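Local coordinates for ribosomal protein L11 methyltransferase (Lactobacillus delbrueckii subsp. bulgaricus ATCC BAA-365, PDB 3GRZ), which probably trimethylates lysine residues of ribosomal protein L11 with S-adenosyl-L-methionine as methyl donor, through the C-terminal SAM-binding domain held in this chain, at residues Asp140-Leu145 / Val155-Ile160; Gln170-Asn175 / Ile189-Ser194; Leu134-Leu139 / Tyr162-Lys167. All coordinates share one frame; numbering follows the deposited sequence.

Interaction 1: residues Asp140-Leu145 / Val155-Ile160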
# COMPACT_ATOMS: atom_id res chain seq x y z
N ASP B 140 12.80 -15.25 16.21
CA ASP B 140 14.12 -15.83 15.91
C ASP B 140 14.84 -15.10 14.76
O ASP B 140 16.07 -15.05 14.72
CB ASP B 140 14.01 -17.32 15.59
CG ASP B 140 13.54 -18.15 16.79
OD1 ASP B 140 13.79 -17.72 17.94
OD2 ASP B 140 12.93 -19.21 16.58
N LEU B 141 14.06 -14.53 13.84
CA LEU B 141 14.63 -13.77 12.72
C LEU B 141 15.18 -12.42 13.15
O LEU B 141 16.20 -11.97 12.62
CB LEU B 141 13.59 -13.57 11.59
CG LEU B 141 14.05 -12.81 10.34
CD1 LEU B 141 15.22 -13.52 9.62
CD2 LEU B 141 12.88 -12.60 9.39
N ILE B 142 14.49 -11.77 14.09
CA ILE B 142 14.86 -10.41 14.50
C ILE B 142 16.38 -10.22 14.79
O ILE B 142 17.00 -9.35 14.16
CB ILE B 142 13.90 -9.82 15.60
CG1 ILE B 142 12.53 -9.48 14.98
CG2 ILE B 142 14.51 -8.58 16.24
CD1 ILE B 142 11.38 -9.36 15.98
N PRO B 143 17.00 -11.06 15.66
CA PRO B 143 18.45 -10.86 15.93
C PRO B 143 19.40 -11.16 14.76
O PRO B 143 20.59 -10.84 14.86
CB PRO B 143 18.74 -11.84 17.08
CG PRO B 143 17.42 -12.26 17.61
CD PRO B 143 16.48 -12.20 16.45
N GLN B 144 18.87 -11.74 13.68
CA GLN B 144 19.67 -12.02 12.48
C GLN B 144 19.64 -10.88 11.47
O GLN B 144 20.44 -10.87 10.54
CB GLN B 144 19.21 -13.31 11.79
CG GLN B 144 19.12 -14.53 12.68
CD GLN B 144 19.02 -15.84 11.90
OE1 GLN B 144 19.00 -15.85 10.67
NE2 GLN B 144 18.98 -16.96 12.63
N LEU B 145 18.71 -9.94 11.64
CA LEU B 145 18.45 -8.88 10.64
C LEU B 145 19.63 -7.95 10.44
O LEU B 145 20.02 -7.70 9.30
CB LEU B 145 17.21 -8.06 11.00
CG LEU B 145 15.82 -8.70 10.92
CD1 LEU B 145 14.80 -7.75 11.51
CD2 LEU B 145 15.47 -9.08 9.47
N VAL B 155 12.90 -3.51 6.26
CA VAL B 155 12.40 -4.83 6.60
C VAL B 155 10.87 -4.77 6.52
O VAL B 155 10.26 -3.80 6.97
CB VAL B 155 12.91 -5.34 8.00
CG1 VAL B 155 12.31 -6.66 8.37
CG2 VAL B 155 14.44 -5.54 8.00
N ILE B 156 10.27 -5.78 5.90
CA ILE B 156 8.82 -5.92 5.91
C ILE B 156 8.43 -7.25 6.55
O ILE B 156 8.83 -8.31 6.06
CB ILE B 156 8.23 -5.86 4.49
CG1 ILE B 156 8.64 -4.55 3.82
CG2 ILE B 156 6.70 -6.04 4.53
CD1 ILE B 156 8.61 -4.63 2.34
N PHE B 157 7.66 -7.18 7.64
CA PHE B 157 7.10 -8.36 8.29
C PHE B 157 5.62 -8.42 8.05
O PHE B 157 4.94 -7.40 8.07
CB PHE B 157 7.29 -8.33 9.82
CG PHE B 157 8.70 -8.63 10.29
CD1 PHE B 157 9.67 -9.11 9.40
CD2 PHE B 157 9.02 -8.47 11.63
CE1 PHE B 157 10.96 -9.40 9.85
CE2 PHE B 157 10.31 -8.76 12.10
CZ PHE B 157 11.28 -9.21 11.21
N SER B 158 5.12 -9.63 7.86
CA SER B 158 3.69 -9.87 7.88
C SER B 158 3.47 -11.23 8.55
O SER B 158 4.45 -11.92 8.88
CB SER B 158 3.12 -9.84 6.48
OG SER B 158 1.71 -9.78 6.55
N GLY B 159 2.21 -11.58 8.77
CA GLY B 159 1.86 -12.85 9.42
C GLY B 159 1.82 -12.74 10.94
O GLY B 159 1.79 -13.76 11.63
N ILE B 160 1.81 -11.51 11.46
CA ILE B 160 1.78 -11.27 12.91
C ILE B 160 0.35 -11.21 13.41
O ILE B 160 -0.40 -10.32 13.00
CB ILE B 160 2.50 -9.95 13.29
CG1 ILE B 160 3.96 -10.00 12.86
CG2 ILE B 160 2.41 -9.67 14.80
CD1 ILE B 160 4.60 -8.62 12.62
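Leu-141, which packs against Phe-157, takes a backbone hydrogen bond at its carbonyl O from Gln-144 N, 2.9 Å away. A second bond of this kind joins Leu-145 N to Ile-142 O. Both span three residues. Pro-143 has no N-H to give, and the helix is kinked here. No hydrogen bond crosses to strand 155-160; the contact itself is wholly apolar and buried. Its centre is the ring of Phe-157. CG lies beside the backbone N and anti to the carbonyl carbon (chi1 -75°), and the ring projects from the strand with its far end among three helix side chains. Ile-142 comes at the edge, close to the ring plane, with CG1 3.7 Å from Phe-157 CE2. Leu-145 CD1 approaches Phe-157 CZ obliquely at 3.8 Å. Leu-141 CD2 is equally near Phe-157 CE1, again at a slant to the ring. The CG of Leu-141 is anti to its own N (chi1 -179°), which carries this methyl toward the strand. Further along, Leu-145 and Val-155 meet tip to tip, with Leu-145 CD2 4.0 Å from Val-155 CG2. With an alanine in place of Phe-157, Leu-141, Ile-142 and Leu-145 would probably lose their shared partner, and a gap would open between helix and sheet. The side chain of Phe-157 is about 8 Å from that of Asn-132, a residue predicted to bind S-adenosyl-L-methionine. The short segments run antiparallel (178°), their axes 11.7 Å apart, as expected where the helix of a beta-alpha-beta crossover, here between strands 126-132 and 153-161, packs on the strand that follows it. Strands 126-132 and 188-195 flank strand 153-161, and helix 44-57 packs on the opposite face through Ile-156 and Ser-158.

Interaction 2: residues Gln170-Asn175 / Ile189-Ser194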
# COMPACT_ATOMS: atom_id res chain seq x y z
N GLN B 170 8.75 -5.24 21.20
CA GLN B 170 9.79 -5.22 22.22
C GLN B 170 11.11 -5.75 21.67
O GLN B 170 12.15 -5.11 21.84
CB GLN B 170 9.34 -6.02 23.44
CG GLN B 170 10.08 -5.70 24.73
CD GLN B 170 9.85 -6.75 25.81
OE1 GLN B 170 8.71 -7.13 26.11
NE2 GLN B 170 10.94 -7.24 26.40
N ALA B 171 11.05 -6.88 20.97
CA ALA B 171 12.22 -7.46 20.29
C ALA B 171 12.85 -6.56 19.22
O ALA B 171 14.07 -6.52 19.09
CB ALA B 171 11.89 -8.82 19.72
N LEU B 172 12.01 -5.83 18.47
CA LEU B 172 12.51 -4.85 17.50
C LEU B 172 13.25 -3.69 18.19
O LEU B 172 14.36 -3.32 17.79
CB LEU B 172 11.36 -4.32 16.61
CG LEU B 172 10.81 -5.27 15.53
CD1 LEU B 172 9.45 -4.78 15.00
CD2 LEU B 172 11.80 -5.46 14.39
N ALA B 173 12.64 -3.15 19.25
CA ALA B 173 13.24 -2.06 20.05
C ALA B 173 14.59 -2.48 20.62
O ALA B 173 15.58 -1.75 20.50
CB ALA B 173 12.29 -1.64 21.17
N GLU B 174 14.63 -3.68 21.21
CA GLU B 174 15.83 -4.28 21.79
C GLU B 174 16.95 -4.47 20.78
O GLU B 174 18.12 -4.44 21.15
CB GLU B 174 15.51 -5.63 22.43
CG GLU B 174 14.84 -5.53 23.79
CD GLU B 174 14.13 -6.81 24.22
OE1 GLU B 174 14.26 -7.84 23.51
OE2 GLU B 174 13.45 -6.79 25.27
N ASN B 175 16.59 -4.66 19.51
CA ASN B 175 17.58 -4.82 18.44
C ASN B 175 17.80 -3.56 17.62
O ASN B 175 18.40 -3.62 16.54
CB ASN B 175 17.22 -6.01 17.55
CG ASN B 175 17.48 -7.33 18.23
OD1 ASN B 175 18.55 -7.92 18.07
ND2 ASN B 175 16.52 -7.81 19.00
N ILE B 189 -1.32 -8.34 11.35
CA ILE B 189 -0.50 -7.15 11.38
C ILE B 189 0.62 -7.27 10.35
O ILE B 189 1.24 -8.34 10.22
CB ILE B 189 0.15 -6.94 12.79
CG1 ILE B 189 -0.90 -6.99 13.91
CG2 ILE B 189 0.98 -5.67 12.85
CD1 ILE B 189 -1.71 -5.76 14.08
N GLY B 190 0.88 -6.18 9.64
CA GLY B 190 2.07 -6.04 8.81
C GLY B 190 2.88 -4.84 9.26
O GLY B 190 2.31 -3.83 9.68
N LEU B 191 4.20 -4.94 9.19
CA LEU B 191 5.07 -3.84 9.62
C LEU B 191 6.13 -3.48 8.59
O LEU B 191 6.77 -4.37 8.03
CB LEU B 191 5.81 -4.20 10.92
CG LEU B 191 5.02 -4.69 12.13
CD1 LEU B 191 6.01 -5.21 13.18
CD2 LEU B 191 4.15 -3.57 12.70
N ALA B 192 6.30 -2.18 8.36
CA ALA B 192 7.46 -1.65 7.64
C ALA B 192 8.45 -1.16 8.70
O ALA B 192 8.09 -0.37 9.58
CB ALA B 192 7.07 -0.53 6.70
N ILE B 193 9.69 -1.63 8.59
CA ILE B 193 10.70 -1.53 9.63
C ILE B 193 12.00 -0.96 9.06
O ILE B 193 12.39 -1.28 7.93
CB ILE B 193 10.95 -2.93 10.28
CG1 ILE B 193 9.72 -3.41 11.05
CG2 ILE B 193 12.18 -2.94 11.21
CD1 ILE B 193 9.62 -4.94 11.14
N SER B 194 12.68 -0.10 9.82
CA SER B 194 14.04 0.32 9.49
C SER B 194 14.87 0.43 10.77
O SER B 194 14.34 0.22 11.87
CB SER B 194 14.04 1.65 8.72
OG SER B 194 13.35 2.66 9.43
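Helix 170-174 lies over strand 189-194, with Leu-172 and Ile-193 as the nearest backbone pair, their CA atoms 8.7 Å apart. Leu-172 carries the contact from the helix side. Its CG sits beside the backbone N (chi1 -74°), and its two methyls fork over the strand. Its CD1 lies 3.9 Å from Leu-191 CD1, the two side chains meeting at a slant. The tip of Ile-193 comes straight at the fork, and its CD1 lies 3.9 Å from both Leu-172 CD1 and Leu-172 CD2. All three side chains are buried, and no polar bond joins the two segments. The helix end is tied up separately. Asn-175 ND2 gives a nearly straight hydrogen bond (172°) to Ala-171 O at 2.8 Å. On the outer side, Gln-170 NE2 bonds Glu-174 OE2 on its syn side, one turn on. Phe-177 of the edge strand 177-185 also touches Leu-172. The strand order is that of the class I methyltransferase fold, in which the last strand, here 188-195, is inserted antiparallel between its neighbours, with this helix laid over it.

Interaction 3: residues Leu134-Leu139 / Tyr162-Lys167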
# COMPACT_ATOMS: atom_id res chain seq x y z
N LEU B 134 5.01 -16.71 10.83
CA LEU B 134 4.40 -16.57 12.15
C LEU B 134 5.35 -15.93 13.15
O LEU B 134 6.57 -16.05 13.02
CB LEU B 134 3.85 -17.90 12.63
CG LEU B 134 2.83 -18.56 11.69
CD1 LEU B 134 2.44 -19.93 12.19
CD2 LEU B 134 1.59 -17.69 11.44
N ALA B 135 4.77 -15.25 14.13
CA ALA B 135 5.49 -14.34 15.01
C ALA B 135 6.59 -14.99 15.85
O ALA B 135 7.61 -14.36 16.10
CB ALA B 135 4.52 -13.59 15.90
N GLU B 136 6.40 -16.23 16.28
CA GLU B 136 7.46 -16.92 17.04
C GLU B 136 8.71 -17.20 16.22
O GLU B 136 9.82 -17.18 16.76
CB GLU B 136 6.96 -18.18 17.77
CG GLU B 136 6.18 -19.18 16.94
CD GLU B 136 4.69 -18.91 17.00
OE1 GLU B 136 4.03 -19.27 18.02
OE2 GLU B 136 4.19 -18.33 16.02
N ILE B 137 8.54 -17.43 14.92
CA ILE B 137 9.67 -17.58 14.00
C ILE B 137 10.28 -16.21 13.71
O ILE B 137 11.51 -16.07 13.64
CB ILE B 137 9.26 -18.29 12.68
CG1 ILE B 137 8.46 -19.57 12.99
CG2 ILE B 137 10.49 -18.64 11.83
CD1 ILE B 137 7.64 -20.08 11.82
N LEU B 138 9.43 -15.19 13.57
CA LEU B 138 9.91 -13.80 13.42
C LEU B 138 10.82 -13.36 14.58
O LEU B 138 11.83 -12.70 14.35
CB LEU B 138 8.76 -12.80 13.26
CG LEU B 138 8.02 -12.82 11.93
CD1 LEU B 138 6.81 -11.88 12.03
CD2 LEU B 138 8.91 -12.41 10.78
N LEU B 139 10.45 -13.76 15.80
CA LEU B 139 11.27 -13.52 16.99
C LEU B 139 12.68 -14.10 16.88
O LEU B 139 13.63 -13.50 17.36
CB LEU B 139 10.56 -14.01 18.27
CG LEU B 139 9.29 -13.26 18.71
CD1 LEU B 139 8.55 -13.99 19.82
CD2 LEU B 139 9.59 -11.82 19.13
N TYR B 162 -2.34 -10.04 16.08
CA TYR B 162 -2.33 -8.80 16.89
C TYR B 162 -1.94 -8.98 18.37
O TYR B 162 -1.35 -8.08 18.97
CB TYR B 162 -3.66 -8.02 16.76
CG TYR B 162 -4.81 -8.59 17.57
CD1 TYR B 162 -5.23 -7.98 18.77
CD2 TYR B 162 -5.49 -9.73 17.15
CE1 TYR B 162 -6.29 -8.50 19.51
CE2 TYR B 162 -6.53 -10.26 17.88
CZ TYR B 162 -6.94 -9.65 19.06
OH TYR B 162 -7.99 -10.21 19.75
N LEU B 163 -2.25 -10.15 18.92
CA LEU B 163 -1.87 -10.50 20.29
C LEU B 163 -0.36 -10.69 20.45
O LEU B 163 0.17 -10.54 21.55
CB LEU B 163 -2.61 -11.75 20.76
CG LEU B 163 -4.14 -11.66 20.87
CD1 LEU B 163 -4.77 -13.04 21.05
CD2 LEU B 163 -4.58 -10.71 21.98
N GLN B 164 0.31 -11.02 19.35
CA GLN B 164 1.76 -11.23 19.34
C GLN B 164 2.55 -9.94 19.13
O GLN B 164 3.77 -9.92 19.29
CB GLN B 164 2.13 -12.22 18.24
CG GLN B 164 1.42 -13.56 18.32
CD GLN B 164 2.30 -14.66 18.92
OE1 GLN B 164 3.09 -14.42 19.85
NE2 GLN B 164 2.17 -15.87 18.37
N LEU B 165 1.86 -8.86 18.77
CA LEU B 165 2.53 -7.59 18.46
C LEU B 165 3.43 -6.96 19.57
O LEU B 165 4.55 -6.56 19.25
CB LEU B 165 1.54 -6.57 17.84
CG LEU B 165 2.07 -5.21 17.35
CD1 LEU B 165 3.18 -5.33 16.30
CD2 LEU B 165 0.91 -4.36 16.85
N PRO B 166 2.97 -6.89 20.84
CA PRO B 166 3.87 -6.45 21.92
C PRO B 166 5.25 -7.14 21.97
O PRO B 166 6.26 -6.45 22.08
CB PRO B 166 3.06 -6.75 23.19
CG PRO B 166 1.65 -6.56 22.77
CD PRO B 166 1.60 -7.14 21.36
N LYS B 167 5.26 -8.47 21.86
CA LYS B 167 6.51 -9.25 21.86
C LYS B 167 7.39 -8.89 20.67
O LYS B 167 8.61 -8.77 20.82
CB LYS B 167 6.22 -10.75 21.89
CG LYS B 167 5.76 -11.28 23.24
CD LYS B 167 5.22 -12.70 23.13
CE LYS B 167 6.27 -13.75 23.47
NZ LYS B 167 6.38 -13.97 24.94
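Two helices, 135-145 and 165-174, lie side by side on one face of the methyltransferase sheet, and Ala-135, in the first turn of its helix, meets Gln-164, just ahead of the second. Ala-135 CB lies 3.6 Å from Gln-164 CB, and these two residues also have the closest backbones, with CA atoms 6.5 Å apart. The small side chain allows this approach. Gln-164 then bends at chi2 (-101°), so that its amide carbon also passes over the alanine methyl, with Gln-164 CD 3.9 Å from Ala-135 CB. Both helices follow parallel strands of the Rossmann-like core, 126-132 and 153-161, and run in the same general direction. Leu-134 holds the N-cap position of the first, and its O receives Leu-138 N. On the outer rim Glu-136 turns its carboxylate toward the Gln-164 amide. The two planes stand 88° apart, and Glu-136 OE1 is 3.9 Å from Gln-164 NE2, too long for a hydrogen bond. Both side chains also touch a crystal neighbour, so the lattice may influence their poses. One turn further on, Leu-139 reaches across with its CD2 methyl and rests 3.6 Å from the backbone O of Lys-167. Ile-168 of the second helix touches Ala-135, Leu-138 and Leu-139, continuing the seam inward toward the sheet.

In the fold
Interactions 1 and 2 are buried and apolar, while interaction 3 lies at the surface and mixes a methyl contact with polar groups that come near each other without a hydrogen bond. Interactions 1 and 3 share helix 135-145; interactions 2 and 3 share helix 165-174. Each helix thus packs on a strand beneath it and against the other helix beside it. The strands of interactions 1 and 2 are neighbours in the sheet, and Val-155 O and Ile-193 N probably hydrogen-bond. Leu-138 packs on Phe-157 and Ile-160, linking interaction 3 to interaction 1, and Ala-171 on Leu-139 links it to interaction 2. Interaction 3 spans the stretch of chain that holds both segments of interaction 1.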